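Local coordinates for protein glutaredoxin 2 (Salmonella enterica subsp. enterica serovar Typhimurium, PDB 3IR4) that binds glutathione and, as a glutaredoxin of glutathione S-transferase-like fold, probably catalyses glutathione-dependent reduction of disulfides, at residues W92-L103 / L146-L157. Residues are numbered along the deposited sequence; the frame is centred on the assembly and turned at random.
Sequences WLRKVNGYVNQL and LIKKIGDDLRLL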
ATOM      1  N   TRP A  92       0.692 -10.724  12.726  1.00  6.91           N
ATOM      2  CA  TRP A  92       0.696 -11.371  11.424  1.00  7.12           C
ATOM      3  C   TRP A  92       1.369 -10.454  10.408  1.00  5.88           C
ATOM      4  O   TRP A  92       2.194 -10.899   9.610  1.00  6.90           O
ATOM      5  CB  TRP A  92      -0.745 -11.696  11.017  1.00  7.41           C
ATOM      6  CG  TRP A  92      -0.859 -12.521   9.774  1.00  7.40           C
ATOM      7  CD1 TRP A  92      -0.897 -13.882   9.691  1.00  7.78           C
ATOM      8  CD2 TRP A  92      -0.941 -12.041   8.443  1.00  6.71           C
ATOM      9  NE1 TRP A  92      -0.990 -14.273   8.389  1.00  7.51           N
ATOM     10  CE2 TRP A  92      -0.998 -13.157   7.597  1.00  6.62           C
ATOM     11  CE3 TRP A  92      -0.956 -10.769   7.881  1.00  7.40           C
ATOM     12  CZ2 TRP A  92      -1.109 -13.036   6.218  1.00  6.94           C
ATOM     13  CZ3 TRP A  92      -1.041 -10.652   6.505  1.00  7.72           C
ATOM     14  CH2 TRP A  92      -1.100 -11.778   5.692  1.00  8.04           C
ATOM     15  N   LEU A  93       0.991  -9.176  10.414  1.00  6.06           N
ATOM     16  CA  LEU A  93       1.563  -8.210   9.514  1.00  7.51           C
ATOM     17  C   LEU A  93       3.052  -8.066   9.722  1.00  7.14           C
ATOM     18  O   LEU A  93       3.795  -7.984   8.736  1.00  8.52           O
ATOM     19  CB  LEU A  93       0.884  -6.852   9.674  1.00  7.59           C
ATOM     20  CG  LEU A  93      -0.507  -6.753   9.071  1.00  8.47           C
ATOM     21  CD1 LEU A  93      -1.157  -5.439   9.520  1.00 10.15           C
ATOM     22  CD2 LEU A  93      -0.404  -6.855   7.531  1.00 11.02           C
ATOM     23  N   ARG A  94       3.497  -8.029  10.970  0.60  7.83           N
ATOM     24  CA  ARG A  94       4.920  -7.891  11.260  0.60  8.59           C
ATOM     25  C   ARG A  94       5.677  -9.064  10.623  0.60  7.96           C
ATOM     26  O   ARG A  94       6.677  -8.879   9.924  0.60  9.03           O
ATOM     27  CB  ARG A  94       5.134  -7.906  12.769  0.60  8.76           C
ATOM     28  CG  ARG A  94       6.549  -7.539  13.217  0.60 10.96           C
ATOM     29  CD  ARG A  94       6.896  -8.162  14.551  0.60 15.23           C
ATOM     30  NE  ARG A  94       6.929  -9.616  14.371  0.60 20.04           N
ATOM     31  CZ  ARG A  94       7.902 -10.292  13.756  0.60 21.83           C
ATOM     32  NH1 ARG A  94       8.976  -9.670  13.274  0.60 24.42           N
ATOM     33  NH2 ARG A  94       7.800 -11.607  13.617  0.60 23.43           N
ATOM     34  N   LYS A  95       5.163 -10.273  10.816  1.00  7.94           N
ATOM     35  CA  LYS A  95       5.784 -11.491  10.274  1.00  9.25           C
ATOM     36  C   LYS A  95       5.828 -11.451   8.746  1.00  8.52           C
ATOM     37  O   LYS A  95       6.882 -11.616   8.142  1.00  9.66           O
ATOM     38  CB  LYS A  95       5.021 -12.731  10.770  1.00 10.69           C
ATOM     39  CG  LYS A  95       5.516 -14.040  10.179  1.00 15.23           C
ATOM     40  CD  LYS A  95       4.887 -15.274  10.810  1.00 22.26           C
ATOM     41  CE  LYS A  95       3.412 -15.350  10.539  1.00 26.03           C
ATOM     42  NZ  LYS A  95       3.056 -15.206   9.102  1.00 30.14           N
ATOM     43  N   VAL A  96       4.689 -11.188   8.116  1.00  8.05           N
ATOM     44  CA  VAL A  96       4.634 -11.207   6.656  1.00  7.73           C
ATOM     45  C   VAL A  96       5.458 -10.072   6.024  1.00  8.27           C
ATOM     46  O   VAL A  96       6.228 -10.303   5.062  1.00  8.28           O
ATOM     47  CB  VAL A  96       3.182 -11.240   6.156  1.00  7.21           C
ATOM     48  CG1 VAL A  96       3.125 -11.121   4.636  1.00  8.76           C
ATOM     49  CG2 VAL A  96       2.500 -12.528   6.635  1.00  8.69           C
ATOM     50  N   ASN A  97       5.319  -8.849   6.549  1.00  7.86           N
ATOM     51  CA  ASN A  97       6.102  -7.728   6.044  1.00  7.80           C
ATOM     52  C   ASN A  97       7.588  -7.966   6.198  1.00  8.61           C
ATOM     53  O   ASN A  97       8.381  -7.345   5.504  1.00  9.30           O
ATOM     54  CB  ASN A  97       5.684  -6.398   6.665  1.00  7.50           C
ATOM     55  CG  ASN A  97       4.431  -5.820   6.015  1.00  7.93           C
ATOM     56  OD1 ASN A  97       4.329  -5.718   4.791  1.00 10.92           O
ATOM     57  ND2 ASN A  97       3.499  -5.367   6.837  1.00  8.77           N
ATOM     58  N   GLY A  98       7.980  -8.872   7.075  1.00  9.03           N
ATOM     59  CA  GLY A  98       9.365  -9.209   7.254  1.00  9.96           C
ATOM     60  C   GLY A  98      10.002  -9.945   6.084  1.00  9.38           C
ATOM     61  O   GLY A  98      11.219  -9.838   5.920  1.00 11.75           O
ATOM     62  N   TYR A  99       9.224 -10.690   5.286  1.00  8.78           N
ATOM     63  CA  TYR A  99       9.773 -11.437   4.121  1.00  7.97           C
ATOM     64  C   TYR A  99       9.152 -11.078   2.769  1.00  7.07           C
ATOM     65  O   TYR A  99       9.727 -11.389   1.730  1.00  7.43           O
ATOM     66  CB  TYR A  99       9.677 -12.962   4.271  1.00  9.38           C
ATOM     67  CG  TYR A  99       8.304 -13.558   4.242  1.00  8.65           C
ATOM     68  CD1 TYR A  99       7.580 -13.752   5.409  1.00  8.83           C
ATOM     69  CD2 TYR A  99       7.698 -13.912   3.039  1.00 10.31           C
ATOM     70  CE1 TYR A  99       6.298 -14.331   5.389  1.00  9.43           C
ATOM     71  CE2 TYR A  99       6.434 -14.459   2.999  1.00  9.73           C
ATOM     72  CZ  TYR A  99       5.731 -14.662   4.162  1.00  7.84           C
ATOM     73  OH  TYR A  99       4.468 -15.206   4.088  1.00  8.11           O
ATOM     74  N   VAL A 100       8.011 -10.419   2.772  1.00  6.72           N
ATOM     75  CA  VAL A 100       7.217 -10.241   1.565  1.00  6.05           C
ATOM     76  C   VAL A 100       7.921  -9.444   0.478  1.00  5.69           C
ATOM     77  O   VAL A 100       7.610  -9.614  -0.704  1.00  5.34           O
ATOM     78  CB  VAL A 100       5.835  -9.646   1.896  1.00  7.07           C
ATOM     79  CG1 VAL A 100       5.932  -8.162   2.202  1.00  8.70           C
ATOM     80  CG2 VAL A 100       4.854  -9.875   0.765  1.00  8.32           C
ATOM     81  N   ASN A 101       8.855  -8.575   0.845  1.00  5.11           N
ATOM     82  CA  ASN A 101       9.521  -7.765  -0.146  1.00  5.47           C
ATOM     83  C   ASN A 101      10.384  -8.611  -1.088  1.00  5.33           C
ATOM     84  O   ASN A 101      10.718  -8.125  -2.170  1.00  5.13           O
ATOM     85  CB  ASN A 101      10.311  -6.636   0.458  1.00  6.56           C
ATOM     86  CG  ASN A 101       9.486  -5.401   0.644  1.00  8.71           C
ATOM     87  OD1 ASN A 101       8.384  -5.317   0.097  1.00 12.28           O
ATOM     88  ND2 ASN A 101      10.019  -4.422   1.345  1.00 12.50           N
ATOM     89  N   GLN A 102      10.741  -9.842  -0.701  1.00  4.34           N
ATOM     90  CA  GLN A 102      11.449 -10.709  -1.630  1.00  4.30           C
ATOM     91  C   GLN A 102      10.558 -11.080  -2.813  1.00  4.34           C
ATOM     92  O   GLN A 102      11.068 -11.388  -3.870  1.00  5.33           O
ATOM     93  CB  GLN A 102      11.999 -11.923  -0.940  1.00  5.22           C
ATOM     94  CG  GLN A 102      13.079 -11.579   0.052  1.00  7.33           C
ATOM     95  CD  GLN A 102      13.839 -12.775   0.565  1.00 10.53           C
ATOM     96  OE1 GLN A 102      13.374 -13.911   0.519  1.00 13.34           O
ATOM     97  NE2 GLN A 102      15.026 -12.524   1.073  1.00 12.33           N
ATOM     98  N   LEU A 103       9.244 -11.092  -2.624  1.00  4.15           N
ATOM     99  CA  LEU A 103       8.292 -11.236  -3.713  1.00  4.46           C
ATOM    100  C   LEU A 103       8.027  -9.881  -4.393  1.00  4.11           C
ATOM    101  O   LEU A 103       7.935  -9.793  -5.621  1.00  4.53           O
ATOM    102  CB  LEU A 103       6.963 -11.808  -3.199  1.00  4.94           C
ATOM    103  CG  LEU A 103       6.947 -13.278  -2.818  1.00  5.36           C
ATOM    104  CD1 LEU A 103       5.653 -13.597  -2.117  1.00  7.43           C
ATOM    105  CD2 LEU A 103       7.134 -14.168  -4.095  1.00  6.81           C
ATOM    106  N   LEU A 146       8.497 -18.914  -1.769  1.00  6.02           N
ATOM    107  CA  LEU A 146       7.938 -17.703  -1.183  1.00  5.87           C
ATOM    108  C   LEU A 146       6.420 -17.670  -1.374  1.00  5.44           C
ATOM    109  O   LEU A 146       5.694 -17.260  -0.475  1.00  6.42           O
ATOM    110  CB  LEU A 146       8.583 -16.458  -1.785  1.00  5.64           C
ATOM    111  CG  LEU A 146      10.030 -16.214  -1.372  1.00  6.49           C
ATOM    112  CD1 LEU A 146      10.700 -15.229  -2.324  1.00  7.23           C
ATOM    113  CD2 LEU A 146      10.090 -15.676   0.045  1.00  9.47           C
ATOM    114  N   ILE A 147       5.965 -18.076  -2.553  1.00  5.84           N
ATOM    115  CA  ILE A 147       4.531 -18.142  -2.854  1.00  6.23           C
ATOM    116  C   ILE A 147       3.833 -19.139  -1.942  1.00  5.80           C
ATOM    117  O   ILE A 147       2.710 -18.892  -1.428  1.00  6.55           O
ATOM    118  CB  ILE A 147       4.293 -18.465  -4.361  1.00  6.88           C
ATOM    119  CG1 ILE A 147       4.680 -17.243  -5.218  1.00  7.60           C
ATOM    120  CG2 ILE A 147       2.846 -18.931  -4.617  1.00  7.82           C
ATOM    121  CD1 ILE A 147       4.855 -17.509  -6.708  1.00  9.96           C
ATOM    122  N   LYS A 148       4.465 -20.276  -1.701  1.00  6.45           N
ATOM    123  CA  LYS A 148       3.878 -21.244  -0.779  1.00  7.71           C
ATOM    124  C   LYS A 148       3.811 -20.680   0.645  1.00  7.49           C
ATOM    125  O   LYS A 148       2.845 -20.910   1.372  1.00  8.36           O
ATOM    126  CB  LYS A 148       4.711 -22.538  -0.821  1.00  9.56           C
ATOM    127  CG  LYS A 148       4.193 -23.668   0.076  1.00 13.84           C
ATOM    128  CD  LYS A 148       5.047 -24.926  -0.017  1.00 19.05           C
ATOM    129  CE  LYS A 148       4.473 -26.059   0.814  1.00 22.17           C
ATOM    130  NZ  LYS A 148       3.221 -26.583   0.215  1.00 27.77           N
ATOM    131  N   LYS A 149       4.854 -19.940   1.043  0.50  7.44           N
ATOM    132  CA  LYS A 149       4.880 -19.287   2.363  0.50  7.17           C
ATOM    133  C   LYS A 149       3.739 -18.301   2.526  0.50  6.16           C
ATOM    134  O   LYS A 149       3.011 -18.349   3.516  0.50  6.11           O
ATOM    135  CB  LYS A 149       6.206 -18.545   2.638  0.50  8.75           C
ATOM    136  CG  LYS A 149       7.388 -19.391   3.158  0.50 10.88           C
ATOM    137  CD  LYS A 149       8.680 -18.562   3.273  0.50 12.55           C
ATOM    138  CE  LYS A 149       8.514 -17.358   4.176  0.50 12.31           C
ATOM    139  NZ  LYS A 149       8.172 -17.792   5.553  0.50 17.64           N
ATOM    140  N   ILE A 150       3.559 -17.407   1.564  0.60  5.72           N
ATOM    141  CA  ILE A 150       2.471 -16.455   1.713  0.60  5.80           C
ATOM    142  C   ILE A 150       1.116 -17.191   1.672  0.60  5.64           C
ATOM    143  O   ILE A 150       0.188 -16.826   2.384  0.60  5.91           O
ATOM    144  CB  ILE A 150       2.633 -15.261   0.759  0.60  6.37           C
ATOM    145  CG1 ILE A 150       1.606 -14.178   1.089  0.60  7.11           C
ATOM    146  CG2 ILE A 150       2.512 -15.707  -0.679  0.60  6.56           C
ATOM    147  CD1 ILE A 150       1.628 -13.656   2.545  0.60  8.35           C
ATOM    148  N   GLY A 151       1.021 -18.261   0.895  1.00  6.14           N
ATOM    149  CA  GLY A 151      -0.218 -19.042   0.865  1.00  6.60           C
ATOM    150  C   GLY A 151      -0.542 -19.583   2.257  1.00  6.04           C
ATOM    151  O   GLY A 151      -1.674 -19.507   2.744  1.00  6.65           O
ATOM    152  N   ASP A 152       0.466 -20.135   2.913  1.00  6.97           N
ATOM    153  CA  ASP A 152       0.287 -20.648   4.270  1.00  7.35           C
ATOM    154  C   ASP A 152      -0.134 -19.558   5.238  1.00  6.44           C
ATOM    155  O   ASP A 152      -1.057 -19.756   6.021  1.00  8.00           O
ATOM    156  CB  ASP A 152       1.572 -21.312   4.773  1.00  8.69           C
ATOM    157  CG  ASP A 152       1.908 -22.622   4.061  1.00 11.95           C
ATOM    158  OD1 ASP A 152       1.045 -23.178   3.363  1.00 16.73           O
ATOM    159  OD2 ASP A 152       3.055 -23.092   4.232  1.00 17.30           O
ATOM    160  N   ASP A 153       0.547 -18.425   5.185  1.00  6.44           N
ATOM    161  CA  ASP A 153       0.201 -17.316   6.060  1.00  5.87           C
ATOM    162  C   ASP A 153      -1.210 -16.789   5.794  1.00  6.24           C
ATOM    163  O   ASP A 153      -1.937 -16.442   6.742  1.00  6.62           O
ATOM    164  CB  ASP A 153       1.275 -16.237   6.002  1.00  7.18           C
ATOM    165  CG  ASP A 153       2.539 -16.638   6.757  1.00  8.30           C
ATOM    166  OD1 ASP A 153       2.444 -17.458   7.695  1.00 12.09           O
ATOM    167  OD2 ASP A 153       3.622 -16.125   6.415  1.00  8.71           O
ATOM    168  N   LEU A 154      -1.615 -16.733   4.527  1.00  5.83           N
ATOM    169  CA  LEU A 154      -2.948 -16.279   4.180  1.00  5.79           C
ATOM    170  C   LEU A 154      -4.022 -17.208   4.742  1.00  5.92           C
ATOM    171  O   LEU A 154      -5.119 -16.742   5.042  1.00  6.41           O
ATOM    172  CB  LEU A 154      -3.127 -16.095   2.672  1.00  5.64           C
ATOM    173  CG  LEU A 154      -2.367 -14.944   2.028  1.00  6.30           C
ATOM    174  CD1 LEU A 154      -2.650 -14.936   0.540  1.00  7.83           C
ATOM    175  CD2 LEU A 154      -2.731 -13.579   2.616  1.00  6.85           C
ATOM    176  N   ARG A 155      -3.739 -18.504   4.884  0.70  6.50           N
ATOM    177  CA  ARG A 155      -4.751 -19.404   5.433  0.70  7.57           C
ATOM    178  C   ARG A 155      -5.091 -19.044   6.899  0.70  7.40           C
ATOM    179  O   ARG A 155      -6.230 -19.190   7.313  0.70  8.98           O
ATOM    180  CB  ARG A 155      -4.365 -20.876   5.281  0.70  9.84           C
ATOM    181  CG  ARG A 155      -4.385 -21.368   3.835  0.70 12.79           C
ATOM    182  CD  ARG A 155      -4.376 -22.870   3.710  0.70 14.97           C
ATOM    183  NE  ARG A 155      -3.322 -23.486   4.518  0.70 18.49           N
ATOM    184  CZ  ARG A 155      -2.069 -23.684   4.114  0.70 21.11           C
ATOM    185  NH1 ARG A 155      -1.194 -24.254   4.937  0.70 21.33           N
ATOM    186  NH2 ARG A 155      -1.681 -23.320   2.897  0.70 23.08           N
ATOM    187  N   LEU A 156      -4.112 -18.591   7.676  1.00  7.59           N
ATOM    188  CA  LEU A 156      -4.400 -18.151   9.051  1.00  7.35           C
ATOM    189  C   LEU A 156      -5.171 -16.833   8.985  1.00  7.17           C
ATOM    190  O   LEU A 156      -6.156 -16.651   9.674  1.00  7.76           O
ATOM    191  CB  LEU A 156      -3.134 -18.030   9.893  1.00  8.06           C
ATOM    192  CG  LEU A 156      -3.349 -17.467  11.313  1.00  9.61           C
ATOM    193  CD1 LEU A 156      -4.321 -18.294  12.157  1.00 12.73           C
ATOM    194  CD2 LEU A 156      -2.010 -17.337  12.036  1.00 12.21           C
ATOM    195  N   LEU A 157      -4.696 -15.891   8.171  1.00  6.78           N
ATOM    196  CA  LEU A 157      -5.373 -14.611   8.042  1.00  5.43           C
ATOM    197  C   LEU A 157      -6.857 -14.785   7.721  1.00  6.00           C
ATOM    198  O   LEU A 157      -7.724 -14.099   8.257  1.00  6.67           O
ATOM    199  CB  LEU A 157      -4.734 -13.726   6.965  1.00  5.71           C
ATOM    200  CG  LEU A 157      -5.380 -12.350   6.771  1.00  6.27           C
ATOM    201  CD1 LEU A 157      -5.196 -11.455   7.973  1.00  8.22           C
ATOM    202  CD2 LEU A 157      -4.819 -11.681   5.504  1.00  6.11           C
TER
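Trp92, Tyr99 and Asp153 tie helix 143-160 to helix 87-97, the turn after it and the start of helix 101-108, all in the helical C-terminal domain, whose fold is of the glutathione S-transferase type. The short axes of 92-97 and 146-157 are antiparallel at 174°, 11.3 Å apart. Large side chains span this separation. Trp92 enters as a knob among Asp153, Leu154, Leu156 and Leu157. Its NE1 donates to the backbone Asp153 O at 2.9 Å, from above the carbonyl plane. That oxygen also accepts the helical bond from Leu157 N. Leu157 CD2 makes a CH-pi contact over one face of the indole six-membered ring, and Val96 CG2 lies over the opposite face, toward its rim. Leu154 CD2 meets the ring edge.

The Asp153 carboxylate serves two partners. Tyr99 OH donates to Asp153 OD2 at 2.6 Å, on the anti side and 21° out of the carboxylate plane. Lys95 NZ forms a salt bridge with OD1, though the position of NZ is less sure. In one of its two modelled conformers Lys149 lays CE over the Tyr99 ring centre, with NZ in cation-pi reach; this contact is less certain.

Beyond the tyrosine the contact is apolar. Leu103 CD2 packs on Leu146 CB at 3.6 Å, and on Ile147 CG1. Helix 173-185 touches Trp92 through Leu181, while Ile191 in a following loop packs against Ile150 and Leu154.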